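Glyceraldehyde-3-phosphate dehydrogenase (Sulfolobus solfataricus, PDB 1B7G) oxidises glyceraldehyde 3-phosphate to 1,3-bisphosphoglycerate in glycolysis, reducing NADP in preference to NAD as its cofactor and working as a homotetramer. Local coordinates at residues A[14-17]-A[18-22]; A[108-111]-A[112-116]; A[229-233]-A[234-238]. The protein carries 1 engineered substitution. All coordinates share one frame; numbering follows the deposited sequence.

Interaction 1. Residues A[14-17]-A[18-22]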
# COMPACT_ATOMS: atom_id res chain seq x y z
N LYS A 14 12.12 8.75 -5.55
CA LYS A 14 12.33 7.31 -5.35
C LYS A 14 11.70 6.52 -6.49
O LYS A 14 12.25 5.50 -6.94
CB LYS A 14 11.88 6.87 -3.97
CG LYS A 14 10.38 6.68 -3.72
CD LYS A 14 10.18 6.49 -2.20
CE LYS A 14 8.74 6.69 -1.77
NZ LYS A 14 8.55 6.32 -0.34
N ARG A 15 10.52 6.90 -6.98
CA ARG A 15 9.88 6.19 -8.07
C ARG A 15 10.53 6.56 -9.41
O ARG A 15 10.58 5.67 -10.28
CB ARG A 15 8.38 6.48 -8.13
CG ARG A 15 7.64 6.14 -6.85
CD ARG A 15 6.31 6.94 -6.79
NE ARG A 15 5.37 6.05 -6.00
CZ ARG A 15 5.28 6.16 -4.68
NH1 ARG A 15 6.01 7.07 -4.04
NH2 ARG A 15 4.43 5.41 -4.00
N VAL A 16 11.05 7.75 -9.58
CA VAL A 16 11.72 8.01 -10.89
C VAL A 16 13.04 7.24 -10.93
O VAL A 16 13.40 6.68 -11.98
CB VAL A 16 11.85 9.48 -11.22
CG1 VAL A 16 12.74 9.64 -12.46
CG2 VAL A 16 10.43 10.08 -11.57
N ALA A 17 13.68 7.09 -9.77
CA ALA A 17 14.92 6.28 -9.71
C ALA A 17 14.64 4.84 -10.06
O ALA A 17 15.32 4.29 -10.96
CB ALA A 17 15.63 6.46 -8.40
N ASP A 18 13.59 4.23 -9.50
CA ASP A 18 13.22 2.88 -9.83
C ASP A 18 12.83 2.70 -11.30
O ASP A 18 13.21 1.67 -11.90
CB ASP A 18 12.13 2.32 -8.93
CG ASP A 18 12.60 1.92 -7.56
OD1 ASP A 18 13.81 1.98 -7.25
OD2 ASP A 18 11.73 1.53 -6.75
N ALA A 19 12.13 3.67 -11.90
CA ALA A 19 11.78 3.54 -13.32
C ALA A 19 13.01 3.63 -14.23
O ALA A 19 13.04 2.97 -15.28
CB ALA A 19 10.75 4.59 -13.77
N ILE A 20 13.98 4.44 -13.85
CA ILE A 20 15.23 4.60 -14.58
C ILE A 20 16.00 3.27 -14.61
O ILE A 20 16.42 2.81 -15.67
CB ILE A 20 16.09 5.67 -13.92
CG1 ILE A 20 15.48 7.06 -14.20
CG2 ILE A 20 17.56 5.63 -14.40
CD1 ILE A 20 16.08 8.10 -13.30
N ILE A 21 15.97 2.59 -13.46
CA ILE A 21 16.54 1.27 -13.32
C ILE A 21 15.87 0.30 -14.27
O ILE A 21 16.58 -0.51 -14.91
CB ILE A 21 16.49 0.74 -11.88
CG1 ILE A 21 17.30 1.65 -10.98
CG2 ILE A 21 17.04 -0.69 -11.84
CD1 ILE A 21 17.32 1.35 -9.50
N LYS A 22 14.57 0.40 -14.49
CA LYS A 22 13.89 -0.51 -15.39
C LYS A 22 14.05 -0.17 -16.86
O LYS A 22 13.59 -0.97 -17.69
CB LYS A 22 12.40 -0.60 -15.03
CG LYS A 22 12.19 -1.12 -13.61
CD LYS A 22 10.69 -1.25 -13.35
CE LYS A 22 10.43 -1.96 -12.02
NZ LYS A 22 8.98 -2.20 -11.85
O HOH W 1 14.29 4.06 -5.71
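V16 and I20, one helical turn apart, meet through their branch ends: CG1 of V16 lies 3.8 Å from CD1 of I20, the side chains crossing at a slant. I20 turns CG1 to the side of its backbone N (chi1 -73°), which brings it up to the oxygen end of the V16 carbonyl, 3.1 Å from V16 O. The backbone keeps alpha-helical order, I20 N reaching V16 O at 3.0 Å and I21 N reaching A17 O at 3.1 Å. The K14 carbonyl oxygen is gripped twice, by D18 N at 3.2 Å and by a water that donates to it and, at 2.6 Å, to OD1 of D18. This is the first helix of a Rossmann-type beta-alpha-beta unit, between strands 2-7 and 26-32. A17, small enough to let the helix pack close against the sheet, touches V6, L28 and V31, and A19 leaves room for V305 and I309 of helix 304-315. D18 forms salt bridges with R46 and R272 of its own chain and with K269 of the second subunit; an asparagine in its place would probably leave all three without this shared negative charge. K14 reaches E39 and, on the second subunit, E263 and D267, while R15 pairs with D274.

Interaction 2. Residues A[108-111]-A[112-116]. With SO4 (sulfate ion), chain H.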
# COMPACT_ATOMS: atom_id res chain seq x y z
N GLY A 108 6.21 19.75 -11.96
CA GLY A 108 5.18 20.73 -12.13
C GLY A 108 4.98 21.86 -11.16
O GLY A 108 4.26 22.83 -11.44
N GLY A 109 5.57 21.80 -9.99
CA GLY A 109 5.48 22.75 -8.91
C GLY A 109 6.37 23.96 -9.17
O GLY A 109 6.27 24.98 -8.50
N GLU A 110 7.27 23.83 -10.13
CA GLU A 110 8.15 24.91 -10.54
C GLU A 110 7.42 25.87 -11.48
O GLU A 110 6.43 25.47 -12.09
CB GLU A 110 9.37 24.33 -11.30
CG GLU A 110 10.25 23.52 -10.35
CD GLU A 110 10.84 24.30 -9.20
OE1 GLU A 110 11.23 25.47 -9.37
OE2 GLU A 110 10.97 23.74 -8.09
N LYS A 111 7.92 27.09 -11.58
CA LYS A 111 7.38 28.05 -12.53
C LYS A 111 7.71 27.63 -13.96
O LYS A 111 8.80 27.08 -14.19
CB LYS A 111 7.93 29.46 -12.27
CG LYS A 111 7.53 30.07 -10.95
CD LYS A 111 8.09 31.46 -10.75
CE LYS A 111 8.42 31.71 -9.28
NZ LYS A 111 8.91 33.12 -9.11
N ALA A 112 6.87 27.94 -14.95
CA ALA A 112 7.15 27.54 -16.32
C ALA A 112 8.47 28.08 -16.83
O ALA A 112 9.19 27.37 -17.57
CB ALA A 112 6.02 27.96 -17.27
N GLU A 113 8.87 29.27 -16.36
CA GLU A 113 10.15 29.83 -16.78
C GLU A 113 11.38 29.04 -16.36
O GLU A 113 12.48 29.35 -16.85
CB GLU A 113 10.27 31.28 -16.24
CG GLU A 113 10.91 31.29 -14.85
CD GLU A 113 10.77 32.60 -14.11
OE1 GLU A 113 10.20 33.55 -14.69
OE2 GLU A 113 11.21 32.68 -12.94
N VAL A 114 11.32 28.08 -15.44
CA VAL A 114 12.50 27.31 -15.05
C VAL A 114 13.01 26.45 -16.21
O VAL A 114 14.17 26.06 -16.30
CB VAL A 114 12.17 26.45 -13.82
CG1 VAL A 114 11.42 25.18 -14.26
CG2 VAL A 114 13.41 26.05 -13.02
N ALA A 115 12.15 26.12 -17.15
CA ALA A 115 12.44 25.29 -18.29
C ALA A 115 12.30 26.02 -19.63
O ALA A 115 11.82 27.14 -19.68
CB ALA A 115 11.40 24.14 -18.34
N ASP A 116 12.60 25.31 -20.71
CA ASP A 116 12.44 25.81 -22.05
C ASP A 116 11.08 25.36 -22.59
O ASP A 116 10.69 25.84 -23.62
CB ASP A 116 13.51 25.35 -23.04
CG ASP A 116 14.92 25.52 -22.52
OD1 ASP A 116 15.22 26.59 -21.98
OD2 ASP A 116 15.69 24.53 -22.59
S SO4 H . 4.12 30.26 -13.88
O1 SO4 H . 4.59 31.41 -14.75
O2 SO4 H . 4.75 30.42 -12.52
O3 SO4 H . 4.47 28.96 -14.48
O4 SO4 H . 2.62 30.40 -13.75
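CD of K111 lies over one face of the E113 carboxylate, 4.0 Å from OE2, as the two chains run side by side in the same direction. OE2 and the K111 NZ stand 4.5 Å apart, an attraction of opposite charges too long for a salt bridge. The flat peptide carbonyl of K111 takes its partner from above: V114 N approaches O at 3.0 Å, 46° out of the carbonyl plane, closing an i to i+3 turn. V114 CG1 stands beyond that oxygen, nearly in line with the C=O bond and 3.2 Å from K111 O; set between its own backbone N and carbonyl carbon (chi1 80°), it also reaches CB of E110 at 3.7 Å. The carboxylate of E110 looks elsewhere: OE2 accepts from G90 N and weakly from G88 N, and OE1 weakly from A91 N, so N-H groups around the start of helix 89-99 would favour the charged form of this buried acid. The N-H of A112 binds a sulfate, probably from the crystallisation liquor; N to O3 is 2.6 Å, and K195 NZ also binds the ion. The aliphatic CG of K111 flanks it, 3.2 Å from O2. The arrangement is a 3-10 turn, 112-114, in the loop after strand 103-106 of the Rossmann-type domain, a loop that also holds G109, by similarity an NAD-binding residue.

Interaction 3. Residues A[229-233]-A[234-238]; sequences DKVEK and KDILS
This is a local surface contact at the start of helix 233-241, where the loop leaving strand 219-227 turns into the helix beside the mixed sheet of the C-terminal domain. E232 occupies the N-cap position. Its carbonyl oxygen serves the first turn, accepting from D235 N at 2.9 Å, with the N-H coming in 55° above the carbonyl plane, and weakly from I236 N. Regular helical geometry follows at once: L237 N bonds to K233 O at 2.8 Å. The acid of D235 is well placed to reach back. Its OD2 accepts a 2.6 Å bond from a water, which in turn takes the N-H of E232 at 3.0 Å, and the amide of the N-cap residue is thereby given a partner through solvent. On the outer side E232 and K234 lie alongside each other, CB of the glutamate 3.7 Å from CG of the lysine. K234 sets CG between its backbone N and carbonyl carbon (chi1 59°), which brings the extended chain back past E232, although OE2 and NZ remain 4.6 Å apart, short of a salt bridge. V231 and I236, branched and apolar, face the protein: their side chains cross at about a right angle, V231 CG2 3.8 Å from I236 CG1. Both also touch V154 and V287, the latter on strand 278-288. An apolar pair bracketing the N-cap in this way is a hydrophobic staple, here joined to a water-mediated version of one half of a capping box.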
# COMPACT_ATOMS: atom_id res chain seq x y z
N ASP A 229 -17.56 19.55 -32.58
CA ASP A 229 -18.62 18.83 -33.23
C ASP A 229 -19.43 17.96 -32.28
O ASP A 229 -18.92 17.61 -31.21
CB ASP A 229 -17.96 17.89 -34.30
CG ASP A 229 -16.82 18.63 -34.98
OD1 ASP A 229 -17.10 19.70 -35.57
OD2 ASP A 229 -15.65 18.19 -34.83
N LYS A 230 -20.64 17.58 -32.70
CA LYS A 230 -21.47 16.68 -31.91
C LYS A 230 -20.89 15.29 -32.10
O LYS A 230 -20.42 14.97 -33.20
CB LYS A 230 -22.93 16.73 -32.33
CG LYS A 230 -23.51 18.13 -32.47
CD LYS A 230 -24.96 18.09 -32.92
CE LYS A 230 -25.56 19.48 -33.04
NZ LYS A 230 -25.34 20.07 -34.39
N VAL A 231 -20.79 14.49 -31.05
CA VAL A 231 -20.19 13.17 -31.18
C VAL A 231 -21.08 12.10 -30.57
O VAL A 231 -21.98 12.41 -29.80
CB VAL A 231 -18.80 13.04 -30.52
CG1 VAL A 231 -17.78 14.02 -31.06
CG2 VAL A 231 -18.89 13.16 -29.01
N GLU A 232 -20.64 10.86 -30.76
CA GLU A 232 -21.33 9.72 -30.14
C GLU A 232 -20.56 9.22 -28.93
O GLU A 232 -19.33 9.13 -28.95
CB GLU A 232 -21.43 8.60 -31.19
CG GLU A 232 -22.47 8.84 -32.26
CD GLU A 232 -23.86 8.46 -31.81
OE1 GLU A 232 -24.04 8.16 -30.60
OE2 GLU A 232 -24.78 8.45 -32.65
N LYS A 233 -21.27 8.84 -27.87
CA LYS A 233 -20.63 8.31 -26.68
C LYS A 233 -19.68 7.16 -27.01
O LYS A 233 -18.55 7.11 -26.54
CB LYS A 233 -21.67 7.78 -25.68
CG LYS A 233 -21.01 7.24 -24.40
CD LYS A 233 -21.99 6.33 -23.67
CE LYS A 233 -22.08 6.69 -22.19
NZ LYS A 233 -23.50 6.93 -21.80
N LYS A 234 -20.15 6.23 -27.84
CA LYS A 234 -19.37 5.09 -28.27
C LYS A 234 -18.00 5.51 -28.80
O LYS A 234 -17.02 4.77 -28.58
CB LYS A 234 -20.11 4.26 -29.32
CG LYS A 234 -20.48 5.06 -30.57
CD LYS A 234 -21.26 4.20 -31.56
CE LYS A 234 -22.20 5.05 -32.40
NZ LYS A 234 -23.13 4.21 -33.22
N ASP A 235 -17.88 6.63 -29.48
CA ASP A 235 -16.57 7.09 -29.95
C ASP A 235 -15.70 7.64 -28.83
O ASP A 235 -14.49 7.37 -28.81
CB ASP A 235 -16.75 8.10 -31.09
CG ASP A 235 -17.29 7.34 -32.31
OD1 ASP A 235 -17.11 6.10 -32.36
OD2 ASP A 235 -17.88 7.99 -33.19
N ILE A 236 -16.30 8.32 -27.85
CA ILE A 236 -15.52 8.83 -26.71
C ILE A 236 -15.01 7.67 -25.87
O ILE A 236 -13.88 7.58 -25.41
CB ILE A 236 -16.45 9.69 -25.82
CG1 ILE A 236 -16.90 10.93 -26.60
CG2 ILE A 236 -15.79 10.08 -24.51
CD1 ILE A 236 -15.75 11.74 -27.19
N LEU A 237 -15.93 6.73 -25.66
CA LEU A 237 -15.70 5.55 -24.87
C LEU A 237 -14.63 4.70 -25.52
O LEU A 237 -13.71 4.21 -24.86
CB LEU A 237 -17.01 4.75 -24.70
CG LEU A 237 -16.86 3.44 -23.90
CD1 LEU A 237 -16.31 3.73 -22.51
CD2 LEU A 237 -18.18 2.69 -23.79
N SER A 238 -14.74 4.58 -26.86
CA SER A 238 -13.71 3.76 -27.54
C SER A 238 -12.35 4.38 -27.45
O SER A 238 -11.38 3.62 -27.21
CB SER A 238 -14.16 3.46 -28.98
OG SER A 238 -13.03 3.31 -29.81
O HOH W 2 -18.61 10.50 -32.89

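The three contacts follow one another along the chain without interleaving. Interactions 1 and 2 belong to the Rossmann-type nucleotide-binding domain, their centres about 22 Å apart and their nearest atoms about 11 Å apart. Helix 11-21 and the loop after strand 103-106 both adjoin the same parallel sheet, in which strands 2-7 and 103-106 are separated by strand 80-83, and both lie close to residues assigned by similarity to NAD binding. Interaction 3 is surface packing of the C-terminal domain, against strand 278-288 of the mixed sheet, its centre about 37 Å from interaction 1, across the chain's centre, and about 35 Å from interaction 2. Interaction 1 meets the second subunit; no other chain of the assembly touches interactions 2 and 3.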